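Side-chain contacts in oxalate--CoA ligase (Arabidopsis thaliana, PDB 5IE2), which belongs to the ANL superfamily of AMP-binding enzymes, with a large N-terminal and a small C-terminal domain, and is modelled here with bound ATP: residues Ala75-Arg80 with Asp163-Leu168; Ile263-Leu268 with Val436-Ala441. All coordinates share one frame; numbering follows the deposited sequence.

Interaction 1 of 2, residues Ala75-Arg80 with Asp163-Leu168; sequences AVIRAR and DGALFL
R80 takes hold of D163 side-on, with two nitrogens and two oxygens engaged. NE gives its hydrogen to D163 OD2 at 3.0 Å, and NH2 of R80 reaches D163 OD1, also at 3.0 Å. Both bonds are nearly straight and arrive on the syn sides of the carboxylate, which sits at the edge of the guanidinium with its plane turned 31° from it. The arginine gets there by a turn about its CG-CD bond (chi3 62°) that swings the guanidinium round to offer its NE edge. D163 OD2 also accepts from H160 N, which further fixes the carboxylate.

With its positive phi, R80 is the C-prime residue of the Schellman motif that ends helix 67-78. The salt bridge ties that helix end to D163, the residue just before strand 164-169, which pairs with strand 179-183; between the two strands runs the Gly- and Thr-rich loop known in ANL enzymes as the phosphate-binding P-loop. A165 and L166 form a classic beta bulge opposite L182.

Deeper in, I77 lies against A165. With CG2 anti to its backbone N, the methyl comes within 4.0 Å of A165 CB, while CG1 presses onto A165 O at a tight 3.2 Å. L187 of helix 184-198 touches both residues. Water also joins the two backbones: one molecule donates to R80 O and to G164 O, each at 2.7 Å, and another lies 2.8 Å from G164 O and 3.0 Å from I77 O.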
loop_
_atom_site.group_PDB
_atom_site.type_symbol
_atom_site.label_atom_id
_atom_site.label_comp_id
_atom_site.label_asym_id
_atom_site.label_seq_id
_atom_site.Cartn_x
_atom_site.Cartn_y
_atom_site.Cartn_z
ATOM N N ALA A 75 -18.101 7.614 -3.806
ATOM C CA ALA A 75 -19.095 8.675 -4.159
ATOM C C ALA A 75 -18.378 9.930 -4.640
ATOM O O ALA A 75 -18.820 10.586 -5.581
ATOM C CB ALA A 75 -20.019 9.016 -2.971
ATOM N N VAL A 76 -17.282 10.280 -3.977
ATOM C CA VAL A 76 -16.481 11.447 -4.398
ATOM C C VAL A 76 -16.037 11.204 -5.839
ATOM O O VAL A 76 -16.186 12.107 -6.728
ATOM C CB VAL A 76 -15.270 11.700 -3.462
ATOM C CG1 VAL A 76 -14.239 12.663 -4.137
ATOM C CG2 VAL A 76 -15.788 12.284 -2.100
ATOM N N ILE A 77 -15.443 10.033 -6.077
ATOM C CA ILE A 77 -14.945 9.851 -7.461
ATOM C C ILE A 77 -16.042 9.785 -8.509
ATOM O O ILE A 77 -15.929 10.308 -9.642
ATOM C CB ILE A 77 -14.101 8.598 -7.455
ATOM C CG1 ILE A 77 -12.845 8.919 -6.651
ATOM C CG2 ILE A 77 -13.800 8.114 -8.777
ATOM C CD1 ILE A 77 -12.046 7.708 -6.389
ATOM N N ARG A 78 -17.154 9.176 -8.125
ATOM C CA ARG A 78 -18.338 9.120 -9.005
ATOM C C ARG A 78 -18.848 10.500 -9.379
ATOM O O ARG A 78 -19.285 10.723 -10.528
ATOM C CB ARG A 78 -19.461 8.310 -8.279
ATOM C CG ARG A 78 -20.791 8.257 -9.085
ATOM C CD ARG A 78 -20.616 7.500 -10.448
ATOM N NE ARG A 78 -21.957 7.408 -11.043
ATOM C CZ ARG A 78 -22.334 7.953 -12.199
ATOM N NH1 ARG A 78 -21.466 8.586 -12.974
ATOM N NH2 ARG A 78 -23.603 7.843 -12.578
ATOM N N ALA A 79 -18.760 11.454 -8.436
ATOM C CA ALA A 79 -19.212 12.826 -8.684
ATOM C C ALA A 79 -18.183 13.644 -9.506
ATOM O O ALA A 79 -18.308 14.864 -9.626
ATOM C CB ALA A 79 -19.512 13.522 -7.351
ATOM N N ARG A 80 -17.186 12.951 -10.055
ATOM C CA ARG A 80 -16.088 13.518 -10.869
ATOM C C ARG A 80 -15.151 14.390 -10.059
ATOM O O ARG A 80 -14.445 15.230 -10.609
ATOM C CB ARG A 80 -16.631 14.359 -12.093
ATOM C CG ARG A 80 -17.533 13.530 -13.047
ATOM C CD ARG A 80 -17.834 14.352 -14.341
ATOM N NE ARG A 80 -16.595 14.647 -15.081
ATOM C CZ ARG A 80 -16.449 15.639 -15.954
ATOM N NH1 ARG A 80 -17.467 16.467 -16.188
ATOM N NH2 ARG A 80 -15.274 15.831 -16.568
ATOM N N ASP A 163 -10.278 12.265 -15.815
ATOM C CA ASP A 163 -10.701 12.970 -14.575
ATOM C C ASP A 163 -9.767 12.620 -13.415
ATOM O O ASP A 163 -9.436 11.456 -13.237
ATOM C CB ASP A 163 -12.119 12.564 -14.119
ATOM C CG ASP A 163 -13.206 13.175 -14.945
ATOM O OD1 ASP A 163 -12.920 14.164 -15.646
ATOM O OD2 ASP A 163 -14.343 12.663 -14.861
ATOM N N GLY A 164 -9.422 13.603 -12.585
ATOM C CA GLY A 164 -8.678 13.248 -11.371
ATOM C C GLY A 164 -9.585 12.410 -10.484
ATOM O O GLY A 164 -10.789 12.597 -10.473
ATOM N N ALA A 165 -9.004 11.475 -9.728
ATOM C CA ALA A 165 -9.811 10.649 -8.864
ATOM C C ALA A 165 -9.192 10.496 -7.479
ATOM O O ALA A 165 -9.918 10.319 -6.499
ATOM C CB ALA A 165 -9.997 9.220 -9.520
ATOM N N LEU A 166 -7.855 10.521 -7.396
ATOM C CA LEU A 166 -7.194 10.178 -6.110
ATOM C C LEU A 166 -5.979 11.073 -6.002
ATOM O O LEU A 166 -5.297 11.300 -7.004
ATOM C CB LEU A 166 -6.823 8.699 -6.082
ATOM C CG LEU A 166 -5.935 8.237 -4.931
ATOM C CD1 LEU A 166 -6.681 8.536 -3.635
ATOM C CD2 LEU A 166 -5.628 6.743 -5.057
ATOM N N PHE A 167 -5.768 11.668 -4.840
ATOM C CA PHE A 167 -4.596 12.500 -4.637
ATOM C C PHE A 167 -3.987 12.018 -3.330
ATOM O O PHE A 167 -4.709 11.969 -2.339
ATOM C CB PHE A 167 -4.953 13.985 -4.534
ATOM C CG PHE A 167 -3.748 14.872 -4.304
ATOM C CD1 PHE A 167 -2.928 15.223 -5.357
ATOM C CD2 PHE A 167 -3.438 15.341 -3.034
ATOM C CE1 PHE A 167 -1.796 16.039 -5.148
ATOM C CE2 PHE A 167 -2.304 16.182 -2.811
ATOM C CZ PHE A 167 -1.518 16.532 -3.853
ATOM N N LEU A 168 -2.696 11.666 -3.368
ATOM C CA LEU A 168 -1.929 11.085 -2.240
ATOM C C LEU A 168 -0.570 11.753 -2.181
ATOM O O LEU A 168 -0.137 12.377 -3.151
ATOM C CB LEU A 168 -1.714 9.566 -2.416
ATOM C CG LEU A 168 -2.987 8.762 -2.371
ATOM C CD1 LEU A 168 -2.727 7.337 -2.771
ATOM C CD2 LEU A 168 -3.527 8.853 -0.958
HETATM O O HOH W 1 -14.750 10.962 -12.870
HETATM O O HOH W 2 -13.241 11.263 -10.659
HETATM O O HOH W 3 -11.730 15.172 -10.438
#

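Interaction 2 of 2, residues Ile263-Leu268 with Val436-Ala441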
loop_
_atom_site.group_PDB
_atom_site.type_symbol
_atom_site.label_atom_id
_atom_site.label_comp_id
_atom_site.label_asym_id
_atom_site.label_seq_id
_atom_site.Cartn_x
_atom_site.Cartn_y
_atom_site.Cartn_z
ATOM N N ILE A 263 3.571 -6.459 9.033
ATOM C CA ILE A 263 2.298 -7.041 9.453
ATOM C C ILE A 263 2.330 -8.573 9.351
ATOM O O ILE A 263 1.856 -9.275 10.280
ATOM C CB ILE A 263 1.121 -6.444 8.622
ATOM C CG1 ILE A 263 0.913 -4.970 8.961
ATOM C CG2 ILE A 263 -0.175 -7.250 8.834
ATOM C CD1 ILE A 263 0.488 -4.714 10.440
ATOM N N HIS A 264 2.894 -9.116 8.266
ATOM C CA HIS A 264 3.076 -10.565 8.192
ATOM C C HIS A 264 3.869 -11.085 9.428
ATOM O O HIS A 264 3.560 -12.144 9.967
ATOM C CB HIS A 264 3.830 -10.983 6.919
ATOM C CG HIS A 264 3.016 -10.840 5.675
ATOM N ND1 HIS A 264 1.781 -11.436 5.530
ATOM C CD2 HIS A 264 3.246 -10.155 4.527
ATOM C CE1 HIS A 264 1.304 -11.157 4.324
ATOM N NE2 HIS A 264 2.176 -10.386 3.694
ATOM N N GLN A 265 4.888 -10.340 9.855
ATOM C CA GLN A 265 5.671 -10.770 11.049
ATOM C C GLN A 265 4.807 -10.781 12.308
ATOM O O GLN A 265 4.939 -11.708 13.145
ATOM C CB GLN A 265 6.886 -9.870 11.260
ATOM C CG GLN A 265 8.005 -10.151 10.222
ATOM C CD GLN A 265 9.061 -9.065 10.215
ATOM O OE1 GLN A 265 8.790 -7.918 9.806
ATOM N NE2 GLN A 265 10.292 -9.406 10.679
ATOM N N ILE A 266 3.962 -9.774 12.464
ATOM C CA ILE A 266 3.030 -9.798 13.621
ATOM C C ILE A 266 2.061 -11.001 13.590
ATOM O O ILE A 266 1.788 -11.639 14.639
ATOM C CB ILE A 266 2.230 -8.467 13.693
ATOM C CG1 ILE A 266 3.218 -7.351 14.001
ATOM C CG2 ILE A 266 1.081 -8.545 14.730
ATOM C CD1 ILE A 266 2.672 -5.958 13.935
ATOM N N ILE A 267 1.550 -11.323 12.396
ATOM C CA ILE A 267 0.651 -12.475 12.200
ATOM C C ILE A 267 1.390 -13.772 12.510
ATOM O O ILE A 267 0.838 -14.698 13.126
ATOM C CB ILE A 267 0.128 -12.483 10.765
ATOM C CG1 ILE A 267 -0.840 -11.291 10.579
ATOM C CG2 ILE A 267 -0.530 -13.840 10.384
ATOM C CD1 ILE A 267 -1.203 -11.027 9.041
ATOM N N LEU A 268 2.661 -13.840 12.102
ATOM C CA LEU A 268 3.488 -15.033 12.432
ATOM C C LEU A 268 3.751 -15.159 13.929
ATOM O O LEU A 268 3.676 -16.270 14.484
ATOM C CB LEU A 268 4.818 -15.007 11.712
ATOM C CG LEU A 268 4.688 -15.413 10.233
ATOM C CD1 LEU A 268 6.024 -15.128 9.539
ATOM C CD2 LEU A 268 4.351 -16.880 10.113
ATOM N N VAL A 436 16.537 -13.269 16.564
ATOM C CA VAL A 436 16.141 -11.952 16.075
ATOM C C VAL A 436 14.667 -11.958 15.664
ATOM O O VAL A 436 14.222 -12.789 14.862
ATOM C CB VAL A 436 17.022 -11.490 14.867
ATOM C CG1 VAL A 436 16.461 -10.252 14.266
ATOM C CG2 VAL A 436 18.476 -11.261 15.309
ATOM N N SER A 437 13.895 -11.061 16.251
ATOM C CA SER A 437 12.490 -10.945 15.893
ATOM C C SER A 437 12.337 -9.866 14.837
ATOM O O SER A 437 11.477 -9.973 13.937
ATOM C CB SER A 437 11.633 -10.624 17.106
ATOM O OG SER A 437 11.394 -9.240 17.143
ATOM N N GLN A 438 13.129 -8.804 14.951
ATOM C CA GLN A 438 13.096 -7.787 13.910
ATOM C C GLN A 438 14.488 -7.214 13.650
ATOM O O GLN A 438 15.328 -7.206 14.535
ATOM C CB GLN A 438 12.116 -6.657 14.259
ATOM C CG GLN A 438 11.966 -5.609 13.143
ATOM C CD GLN A 438 11.390 -6.183 11.809
ATOM O OE1 GLN A 438 12.119 -6.784 10.989
ATOM N NE2 GLN A 438 10.071 -5.960 11.587
ATOM N N GLY A 439 14.766 -6.753 12.437
ATOM C CA GLY A 439 16.106 -6.195 12.179
ATOM C C GLY A 439 16.138 -5.208 11.024
ATOM O O GLY A 439 15.361 -5.368 10.070
ATOM N N VAL A 440 17.030 -4.212 11.072
ATOM C CA VAL A 440 17.086 -3.224 9.994
ATOM C C VAL A 440 18.525 -2.748 9.835
ATOM O O VAL A 440 19.196 -2.414 10.822
ATOM C CB VAL A 440 16.149 -1.980 10.237
ATOM C CG1 VAL A 440 16.506 -1.305 11.556
ATOM C CG2 VAL A 440 16.252 -0.966 9.082
ATOM N N ALA A 441 19.028 -2.764 8.604
ATOM C CA ALA A 441 20.379 -2.270 8.330
ATOM C C ALA A 441 20.311 -0.876 7.753
ATOM O O ALA A 441 19.311 -0.534 7.128
ATOM C CB ALA A 441 21.138 -3.207 7.351
HETATM O O HOH W 4 10.779 -11.994 12.050
#
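Q265 and Q438 meet amide to amide, each offering an NH2 to the other's carbonyl. Q438 NE2 donates to Q265 OE1 at 2.9 Å, and Q265 NE2 returns a longer bond to Q438 OE1 at 3.2 Å. This is no flat amide dimer: the two amide planes stand 76° apart, and each donor comes in from above the other's carbonyl plane. Q265 points straight out from its helix with an extended chain beyond CG. Q438 instead bends at CB-CG (chi2 62°), folding its amide back toward its own strand. That fold lets OE1 also receive G439 N at 3.0 Å, in the carbonyl plane and on a lone pair, so two donors grip this oxygen and help fix the turn of the amide.

S437 takes part through its backbone. Its O lies 3.5 Å from Q265 NE2, and a water spans the gap, accepting from Q265 NE2 at 3.0 Å and donating to S437 O at 2.9 Å. S437 and Q438 form a classic beta bulge facing I458, where the chain turns a corner at S437. L431 touches both glutamine side chains.

Helix 261-273 belongs to the AMP-binding domain and strand 436-446 to the C-terminal domain, so this small, polar, partly hydrated contact is part of the interdomain interface of the two-domain ANL fold, with the Q265 side chain about 12 Å from ATP.

The two contacts lie on opposite sides of the chain's centre, their centres 36 Å apart and their nearest atoms about 17 Å apart, and they share no helix or strand. Interaction 1 stays within the AMP-binding domain and is partly buried: an apolar pair of buried residues sits beside a partly exposed charged pair, and the contact covers more than twice the area of the other. Interaction 2 is a surface contact between domains, made of neutral amides and water with no apolar pair. Both join a helix to a strand near a beta bulge, interaction 1 at the helix's C-terminal end and interaction 2 along its length, and both use bridging water, but only interaction 1 carries a salt bridge.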